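Local coordinates for protein PHOX (Pseudomonas fluorescens, PDB 4A9V) that acts as an alkaline phosphatase, catalysing phosphotransfer with a complex iron-calcium cofactor held in a beta-propeller, at residues A[386-391]-A[477-482]; A[400-405]-A[426-431]. All blocks are in the same frame, centred on the assembly; numbering follows the deposited sequence.

Contact 1: A[386-391]-A[477-482]. With CA (calcium ion), chain R; CA (calcium ion), chain Q; FEO (mu-oxo-diiron), chain S.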
ATOM      1  N   PRO A 386      -3.357  -5.572  -8.893  1.00  6.98           N
ATOM      2  CA  PRO A 386      -3.956  -4.408  -8.254  1.00  6.93           C
ATOM      3  C   PRO A 386      -3.091  -3.876  -7.128  1.00  6.66           C
ATOM      4  O   PRO A 386      -2.710  -4.628  -6.228  1.00  8.24           O
ATOM      5  CB  PRO A 386      -5.285  -4.944  -7.706  1.00  8.93           C
ATOM      6  CG  PRO A 386      -5.526  -6.234  -8.406  1.00  9.81           C
ATOM      7  CD  PRO A 386      -4.179  -6.782  -8.738  1.00  7.29           C
ATOM      8  N   GLU A 387      -2.777  -2.589  -7.188  1.00  6.34           N
ATOM      9  CA  GLU A 387      -2.133  -1.927  -6.065  1.00  5.99           C
ATOM     10  C   GLU A 387      -3.089  -0.879  -5.495  1.00  6.28           C
ATOM     11  O   GLU A 387      -4.156  -1.255  -5.016  1.00  7.17           O
ATOM     12  CB  GLU A 387      -0.716  -1.459  -6.415  1.00  6.23           C
ATOM     13  CG  GLU A 387       0.218  -2.657  -6.591  1.00  6.55           C
ATOM     14  CD  GLU A 387       1.697  -2.307  -6.531  1.00  7.12           C
ATOM     15  OE1 GLU A 387       2.221  -1.829  -7.558  1.00  7.85           O
ATOM     16  OE2 GLU A 387       2.356  -2.538  -5.482  1.00  7.22           O
ATOM     17  N   TRP A 388      -2.740   0.401  -5.479  1.00  5.80           N
ATOM     18  CA  TRP A 388      -3.562   1.353  -4.730  1.00  5.89           C
ATOM     19  C   TRP A 388      -4.874   1.663  -5.415  1.00  6.07           C
ATOM     20  O   TRP A 388      -4.957   1.773  -6.641  1.00  6.61           O
ATOM     21  CB  TRP A 388      -2.824   2.665  -4.517  1.00  6.05           C
ATOM     22  CG  TRP A 388      -1.659   2.581  -3.578  1.00  6.02           C
ATOM     23  CD1 TRP A 388      -0.609   1.675  -3.592  1.00  6.04           C
ATOM     24  CD2 TRP A 388      -1.260   3.615  -2.636  1.00  6.07           C
ATOM     25  NE1 TRP A 388       0.371   2.060  -2.718  1.00  6.14           N
ATOM     26  CE2 TRP A 388       0.059   3.245  -2.153  1.00  5.95           C
ATOM     27  CE3 TRP A 388      -1.806   4.827  -2.238  1.00  6.29           C
ATOM     28  CZ2 TRP A 388       0.766   4.044  -1.271  1.00  6.88           C
ATOM     29  CZ3 TRP A 388      -1.066   5.636  -1.372  1.00  7.37           C
ATOM     30  CH2 TRP A 388       0.189   5.252  -0.908  1.00  7.70           C
ATOM     31  N   ILE A 389      -5.877   1.947  -4.584  1.00  5.97           N
ATOM     32  CA  ILE A 389      -7.186   2.421  -5.016  1.00  5.95           C
ATOM     33  C   ILE A 389      -7.469   3.760  -4.345  1.00  6.11           C
ATOM     34  O   ILE A 389      -7.169   3.943  -3.155  1.00  6.52           O
ATOM     35  CB  ILE A 389      -8.276   1.390  -4.648  1.00  6.48           C
ATOM     36  CG1 ILE A 389      -7.981   0.057  -5.340  1.00  6.40           C
ATOM     37  CG2 ILE A 389      -9.654   1.906  -5.039  1.00  7.18           C
ATOM     38  CD1 ILE A 389      -8.857  -1.096  -4.891  1.00  7.33           C
ATOM     39  N   VAL A 390      -8.065   4.689  -5.097  1.00  5.83           N
ATOM     40  CA  VAL A 390      -8.517   5.953  -4.520  1.00  6.59           C
ATOM     41  C   VAL A 390      -9.900   6.287  -5.065  1.00  6.31           C
ATOM     42  O   VAL A 390     -10.290   5.833  -6.142  1.00  7.30           O
ATOM     43  CB  VAL A 390      -7.544   7.128  -4.814  1.00  7.22           C
ATOM     44  CG1 VAL A 390      -6.226   6.930  -4.081  1.00  8.18           C
ATOM     45  CG2 VAL A 390      -7.338   7.309  -6.313  1.00  7.25           C
ATOM     46  N   VAL A 391     -10.609   7.117  -4.321  1.00  6.68           N
ATOM     47  CA  VAL A 391     -11.953   7.547  -4.661  1.00  6.85           C
ATOM     48  C   VAL A 391     -11.926   9.070  -4.833  1.00  6.84           C
ATOM     49  O   VAL A 391     -11.508   9.792  -3.928  1.00  7.92           O
ATOM     50  CB  VAL A 391     -12.938   7.163  -3.530  1.00  7.46           C
ATOM     51  CG1 VAL A 391     -14.338   7.650  -3.862  1.00  9.26           C
ATOM     52  CG2 VAL A 391     -12.935   5.655  -3.300  1.00  8.84           C
ATOM     53  N   SER A 477       4.768   1.051 -14.426  1.00  7.38           N
ATOM     54  CA  SER A 477       4.408   0.436 -13.156  1.00  6.86           C
ATOM     55  C   SER A 477       3.860   1.462 -12.159  1.00  7.09           C
ATOM     56  O   SER A 477       4.350   1.583 -11.034  1.00  7.12           O
ATOM     57  CB  SER A 477       5.604  -0.302 -12.563  1.00  7.26           C
ATOM     58  OG  SER A 477       6.113  -1.266 -13.473  1.00  8.54           O
ATOM     59  N   PRO A 478       2.771   2.143 -12.529  1.00  6.53           N
ATOM     60  CA  PRO A 478       2.078   2.952 -11.532  1.00  7.10           C
ATOM     61  C   PRO A 478       1.632   2.071 -10.363  1.00  6.88           C
ATOM     62  O   PRO A 478       1.288   0.903 -10.550  1.00  6.81           O
ATOM     63  CB  PRO A 478       0.878   3.500 -12.304  1.00  8.05           C
ATOM     64  CG  PRO A 478       0.595   2.443 -13.324  1.00  8.16           C
ATOM     65  CD  PRO A 478       1.947   1.916 -13.730  1.00  7.20           C
ATOM     66  N   ASP A 479       1.657   2.633  -9.163  1.00  6.23           N
ATOM     67  CA  ASP A 479       1.512   1.847  -7.946  1.00  6.57           C
ATOM     68  C   ASP A 479       0.680   2.673  -6.963  1.00  6.22           C
ATOM     69  O   ASP A 479      -0.549   2.523  -6.913  1.00  6.89           O
ATOM     70  CB  ASP A 479       2.919   1.458  -7.429  1.00  6.95           C
ATOM     71  CG  ASP A 479       2.911   0.644  -6.142  1.00  6.92           C
ATOM     72  OD1 ASP A 479       1.979   0.774  -5.322  1.00  7.59           O
ATOM     73  OD2 ASP A 479       3.939  -0.030  -5.887  1.00  7.29           O
ATOM     74  N   GLY A 480       1.291   3.668  -6.331  1.00  6.04           N
ATOM     75  CA  GLY A 480       0.545   4.550  -5.457  1.00  6.20           C
ATOM     76  C   GLY A 480      -0.332   5.532  -6.212  1.00  5.86           C
ATOM     77  O   GLY A 480      -0.030   5.939  -7.337  1.00  6.33           O
ATOM     78  N   LEU A 481      -1.388   5.976  -5.535  1.00  5.95           N
ATOM     79  CA  LEU A 481      -2.293   7.008  -6.039  1.00  6.28           C
ATOM     80  C   LEU A 481      -2.730   7.881  -4.876  1.00  6.16           C
ATOM     81  O   LEU A 481      -2.875   7.392  -3.750  1.00  6.81           O
ATOM     82  CB  LEU A 481      -3.543   6.384  -6.659  1.00  7.16           C
ATOM     83  CG  LEU A 481      -3.403   5.546  -7.926  1.00  6.62           C
ATOM     84  CD1 LEU A 481      -4.758   4.951  -8.274  1.00  7.35           C
ATOM     85  CD2 LEU A 481      -2.858   6.370  -9.079  1.00  7.40           C
ATOM     86  N   GLY A 482      -3.055   9.136  -5.162  1.00  6.21           N
ATOM     87  CA  GLY A 482      -3.713   9.981  -4.179  1.00  6.47           C
ATOM     88  C   GLY A 482      -4.472  11.082  -4.873  1.00  6.88           C
ATOM     89  O   GLY A 482      -3.980  11.654  -5.830  1.00  9.60           O
TER
HETATM   90 CA    CA R1592       4.572  -2.092  -6.655  0.93  7.82          CA
HETATM   91 CA    CA Q1591       3.176  -0.614  -3.603  1.00  7.90          CA
HETATM   92 FE1  FEO S1594       3.872  -3.144  -1.050  1.00  7.69          FE
HETATM   93 FE2  FEO S1594       2.061  -3.986  -3.892  1.00  7.08          FE
HETATM   94  O   FEO S1594       3.388  -2.964  -2.933  1.00  7.92           O
HETATM   95  O   HOH W   1       2.541   0.636  -1.517  1.00  8.22           O
HETATM   96  O   HOH W   2       4.823  -1.233  -1.382  1.00  8.23           O
HETATM   97  O   HOH W   3       4.578   1.440  -3.510  1.00  9.43           O
HETATM   98  O   HOH W   4       5.502  -1.625  -4.291  1.00 10.54           O
HETATM   99  O   HOH W   5       5.467  -3.987  -5.497  0.50 47.64           O

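Contact 2: A[400-405]-A[426-431]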
ATOM      1  N   CYS A 400      -7.758   2.508  -9.733  1.00  6.41           N
ATOM      2  CA  CYS A 400      -6.948   1.416  -9.219  1.00  6.38           C
ATOM      3  C   CYS A 400      -5.777   1.201 -10.169  1.00  6.22           C
ATOM      4  O   CYS A 400      -5.973   1.006 -11.371  1.00  7.07           O
ATOM      5  CB  CYS A 400      -7.792   0.136  -9.173  1.00  7.80           C
ATOM      6  SG  CYS A 400      -6.946  -1.321  -8.523  1.00  8.78           S
ATOM      7  N   THR A 401      -4.562   1.187  -9.636  1.00  6.04           N
ATOM      8  CA  THR A 401      -3.426   0.817 -10.463  1.00  6.16           C
ATOM      9  C   THR A 401      -3.374  -0.698 -10.646  1.00  6.61           C
ATOM     10  O   THR A 401      -3.687  -1.471  -9.731  1.00  7.12           O
ATOM     11  CB  THR A 401      -2.106   1.330  -9.872  1.00  6.50           C
ATOM     12  OG1 THR A 401      -1.997   0.885  -8.520  1.00  7.03           O
ATOM     13  CG2 THR A 401      -2.033   2.843  -9.932  1.00  6.85           C
ATOM     14  N   LEU A 402      -3.026  -1.099 -11.859  1.00  6.05           N
ATOM     15  CA  LEU A 402      -2.745  -2.482 -12.198  1.00  5.89           C
ATOM     16  C   LEU A 402      -1.309  -2.471 -12.703  1.00  6.52           C
ATOM     17  O   LEU A 402      -1.031  -2.000 -13.816  1.00  7.15           O
ATOM     18  CB  LEU A 402      -3.721  -2.952 -13.283  1.00  6.69           C
ATOM     19  CG  LEU A 402      -5.214  -2.909 -12.924  1.00  7.19           C
ATOM     20  CD1 LEU A 402      -6.064  -3.269 -14.135  1.00  7.41           C
ATOM     21  CD2 LEU A 402      -5.489  -3.870 -11.775  1.00  9.19           C
ATOM     22  N   THR A 403      -0.376  -2.753 -11.800  1.00  6.48           N
ATOM     23  CA  THR A 403       0.953  -2.196 -11.951  1.00  6.08           C
ATOM     24  C   THR A 403       1.718  -2.814 -13.131  1.00  6.82           C
ATOM     25  O   THR A 403       2.463  -2.122 -13.820  1.00  7.25           O
ATOM     26  CB  THR A 403       1.743  -2.249 -10.624  1.00  6.78           C
ATOM     27  OG1 THR A 403       2.862  -1.365 -10.722  1.00  7.09           O
ATOM     28  CG2 THR A 403       2.236  -3.639 -10.280  1.00  7.21           C
ATOM     29  N   ASN A 404       1.524  -4.115 -13.341  1.00  6.85           N
ATOM     30  CA  ASN A 404       2.070  -4.864 -14.476  1.00  7.83           C
ATOM     31  C   ASN A 404       1.666  -6.332 -14.299  1.00  8.00           C
ATOM     32  O   ASN A 404       1.055  -6.696 -13.285  1.00  8.26           O
ATOM     33  CB  ASN A 404       3.598  -4.708 -14.584  1.00  7.85           C
ATOM     34  CG  ASN A 404       4.318  -4.990 -13.280  1.00  8.80           C
ATOM     35  OD1 ASN A 404       4.223  -6.086 -12.721  1.00  9.16           O
ATOM     36  ND2 ASN A 404       5.093  -4.010 -12.814  1.00  9.45           N
ATOM     37  N   ASN A 405       1.926  -7.158 -15.306  1.00  8.02           N
ATOM     38  CA  ASN A 405       1.726  -8.597 -15.184  1.00  7.47           C
ATOM     39  C   ASN A 405       2.394  -9.312 -16.337  1.00  8.22           C
ATOM     40  O   ASN A 405       1.804  -9.513 -17.400  1.00  8.54           O
ATOM     41  CB  ASN A 405       0.240  -8.946 -15.149  1.00  7.95           C
ATOM     42  CG  ASN A 405      -0.003 -10.424 -14.947  1.00  7.95           C
ATOM     43  OD1 ASN A 405       0.937 -11.200 -14.783  1.00  8.62           O
ATOM     44  ND2 ASN A 405      -1.269 -10.805 -14.849  1.00  8.88           N
ATOM     45  N   TYR A 426       4.302  -2.731 -18.366  1.00  7.49           N
ATOM     46  CA  TYR A 426       4.112  -1.301 -18.105  1.00  7.50           C
ATOM     47  C   TYR A 426       2.987  -0.958 -17.133  1.00  6.85           C
ATOM     48  O   TYR A 426       3.072   0.048 -16.438  1.00  7.31           O
ATOM     49  CB  TYR A 426       3.885  -0.530 -19.401  1.00  8.69           C
ATOM     50  CG  TYR A 426       5.045  -0.590 -20.368  1.00  8.81           C
ATOM     51  CD1 TYR A 426       6.241   0.054 -20.089  1.00  9.53           C
ATOM     52  CD2 TYR A 426       4.919  -1.233 -21.597  1.00  9.69           C
ATOM     53  CE1 TYR A 426       7.292   0.032 -20.995  1.00  9.42           C
ATOM     54  CE2 TYR A 426       5.957  -1.241 -22.513  1.00  9.89           C
ATOM     55  CZ  TYR A 426       7.126  -0.585 -22.222  1.00  9.74           C
ATOM     56  OH  TYR A 426       8.148  -0.625 -23.149  1.00 10.53           O
ATOM     57  N   GLY A 427       1.890  -1.711 -17.183  1.00  6.96           N
ATOM     58  CA  GLY A 427       0.738  -1.433 -16.332  1.00  7.11           C
ATOM     59  C   GLY A 427      -0.277  -0.466 -16.917  1.00  6.57           C
ATOM     60  O   GLY A 427      -0.156   0.014 -18.051  1.00  6.92           O
ATOM     61  N   GLN A 428      -1.303  -0.201 -16.121  1.00  6.55           N
ATOM     62  CA  GLN A 428      -2.432   0.600 -16.550  1.00  6.70           C
ATOM     63  C   GLN A 428      -3.200   1.050 -15.303  1.00  6.34           C
ATOM     64  O   GLN A 428      -2.961   0.537 -14.202  1.00  7.80           O
ATOM     65  CB  GLN A 428      -3.341  -0.187 -17.522  1.00  7.15           C
ATOM     66  CG  GLN A 428      -3.993  -1.442 -16.942  1.00  7.08           C
ATOM     67  CD  GLN A 428      -3.219  -2.719 -17.237  1.00  6.76           C
ATOM     68  OE1 GLN A 428      -2.054  -2.685 -17.625  1.00  7.70           O
ATOM     69  NE2 GLN A 428      -3.845  -3.859 -16.972  1.00  7.61           N
ATOM     70  N   ILE A 429      -4.016   2.088 -15.464  1.00  6.41           N
ATOM     71  CA  ILE A 429      -4.877   2.561 -14.382  1.00  6.72           C
ATOM     72  C   ILE A 429      -6.332   2.359 -14.782  1.00  6.18           C
ATOM     73  O   ILE A 429      -6.798   2.863 -15.819  1.00  6.87           O
ATOM     74  CB  ILE A 429      -4.623   4.034 -14.006  1.00  7.09           C
ATOM     75  CG1 ILE A 429      -3.150   4.225 -13.638  1.00  7.69           C
ATOM     76  CG2 ILE A 429      -5.542   4.432 -12.859  1.00  8.61           C
ATOM     77  CD1 ILE A 429      -2.778   5.651 -13.278  1.00 10.15           C
ATOM     78  N   LEU A 430      -7.026   1.587 -13.957  1.00  6.36           N
ATOM     79  CA  LEU A 430      -8.417   1.230 -14.123  1.00  7.00           C
ATOM     80  C   LEU A 430      -9.305   2.197 -13.340  1.00  6.15           C
ATOM     81  O   LEU A 430      -8.967   2.579 -12.222  1.00  8.96           O
ATOM     82  CB  LEU A 430      -8.589  -0.192 -13.590  1.00  7.35           C
ATOM     83  CG  LEU A 430      -9.991  -0.749 -13.391  1.00  8.12           C
ATOM     84  CD1 LEU A 430     -10.732  -0.887 -14.709  1.00  8.65           C
ATOM     85  CD2 LEU A 430      -9.891  -2.089 -12.687  1.00 10.06           C
ATOM     86  N   ARG A 431     -10.403   2.634 -13.951  1.00  6.81           N
ATOM     87  CA  ARG A 431     -11.390   3.481 -13.298  1.00  6.98           C
ATOM     88  C   ARG A 431     -12.736   2.784 -13.324  1.00  6.93           C
ATOM     89  O   ARG A 431     -13.091   2.162 -14.326  1.00  7.79           O
ATOM     90  CB  ARG A 431     -11.476   4.831 -14.025  1.00  7.59           C
ATOM     91  CG  ARG A 431     -12.647   5.701 -13.609  1.00  7.83           C
ATOM     92  CD  ARG A 431     -12.493   7.138 -14.075  1.00  8.36           C
ATOM     93  NE  ARG A 431     -12.349   7.233 -15.522  1.00  7.95           N
ATOM     94  CZ  ARG A 431     -11.953   8.329 -16.163  1.00  8.07           C
ATOM     95  NH1 ARG A 431     -11.711   9.446 -15.492  1.00  9.20           N
ATOM     96  NH2 ARG A 431     -11.779   8.295 -17.476  1.00  9.89           N
TER

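Contact 1: A[386-391]-A[477-482]
Strands 386-391 and 478-482 run nearly parallel, 13° between their directions, with their axes 5.4 Å apart at closest approach. The backbones are joined loosely: the one hydrogen bond between them, Trp-388 N to Asp-479 O, is weak at 3.4 Å. A classic beta bulge at Asp-479 and Gly-480, formed against strand 489-493, interrupts the regular pattern just where the two strands meet at the metals.

Two carboxylates then converge. Glu-387 reaches out with CG beside its backbone N and an extended chain, while Asp-479 has CG anti to its own N (chi1 179°). Their planes are 41° apart, and Glu-387 OE1 comes within 3.0 Å of Asp-479 OD2, a closeness that the cations between them probably make tolerable. Glu-387 OE2 is shared by three metals: it binds both calcium ions and FE2 of the mu-oxo-diiron group, the last at 2.2 Å. Asp-479 OD2 likewise bridges the calciums, with its shortest bond, 2.3 Å, to the calcium of chain R; OD1 completes a bidentate grip on the calcium of chain Q. Glu-273 and Asp-494 add further ligands.

Next to the carboxylates, the Trp-388 indole lies flat against the bulge. Gly-480 CA sits 3.4 Å from the centroid of its five-membered ring, almost on the ring normal, in a CH-pi contact. In the ring plane, NE1 donates to water 1 at 2.9 Å; this water is itself a calcium ligand, so Trp-388 is second shell. Further along, Val-390 CG1 packs on Leu-481 CB.

Acidic residues on parallel strands of adjoining sheets, gathered around metals close to the centre of the molecule, make this the iron-calcium site of the PhoX beta-propeller.

Contact 2: A[400-405]-A[426-431]
Two neighbouring strands of an antiparallel sheet in the PhoX beta-propeller, 400-402 and 428-431, pair here beyond a long connection that has neither helix nor strand. Four backbone hydrogen bonds hold them. Cys-400 and Leu-430 exchange one pair, the shorter being Cys-400 N to Leu-430 O at 2.8 Å; Leu-402 and Gln-428 exchange the other, and Leu-402 N meets Gln-428 O at 2.9 Å nearly along the C=O axis. Between these two hydrogen-bonded pairs sits Thr-401 with Ile-429, the non-hydrogen-bonded pair, where the CA atoms draw in to 4.5 Å.

Apolar packing differs on the two faces. Thr-401 and Ile-429 lie side by side and point the same way, CG2 against CG1. On the face that carries Cys-400, Leu-402, Gln-428 and Leu-430, Leu-402 CD1 reaches diagonally to Leu-430 CB, 4.0 Å away. Gln-428 crosses Leu-402 obliquely: with CG in the crowded position between N and the carbonyl carbon, and the chain bent at chi2 (-95°), its amide folds back so that NE2 lies 3.6 Å from Leu-402 CD1.

The polar end of that side chain is anchored outside the pair, since OE1 accepts a hydrogen bond from Asn-424 ND2. An alanine at Gln-428 would remove this bond and the amide lying against Leu-402, and would probably weaken the hold of this strand end on Asn-424.

Just past the end of strand 400-402, and just before the other begins at Gln-428, Gly-427 CA lies close against two carbonyl oxygens at once, those of Leu-402 and Thr-403. Its backbone (phi 89°) is hard for other residues to adopt, and a CB here would collide with both oxygens. Without one, Gly-427 CA comes to 3.1 Å from Thr-403 O, in a CA-H...O contact.

In the fold
Both contacts are buried, but contact 1 lies nearer the centre of the chain, about 8 Å from it against about 14 Å for contact 2. Strand 386-391 and strand 398-402 are neighbours in one sheet, so contact 2 continues within the sheet that contact 1 joins to the next. Their chemistry differs accordingly: metal coordination dominates the first, regular backbone hydrogen bonding the second. Two threonines of contact 2 tie them together, Thr-401 OG1 with Asp-479 O (2.7 Å) and Thr-403 OG1 with Pro-478 O (2.8 Å). Thr-403 also packs on Glu-387, and so helps to surround a carboxylate of the cofactor site.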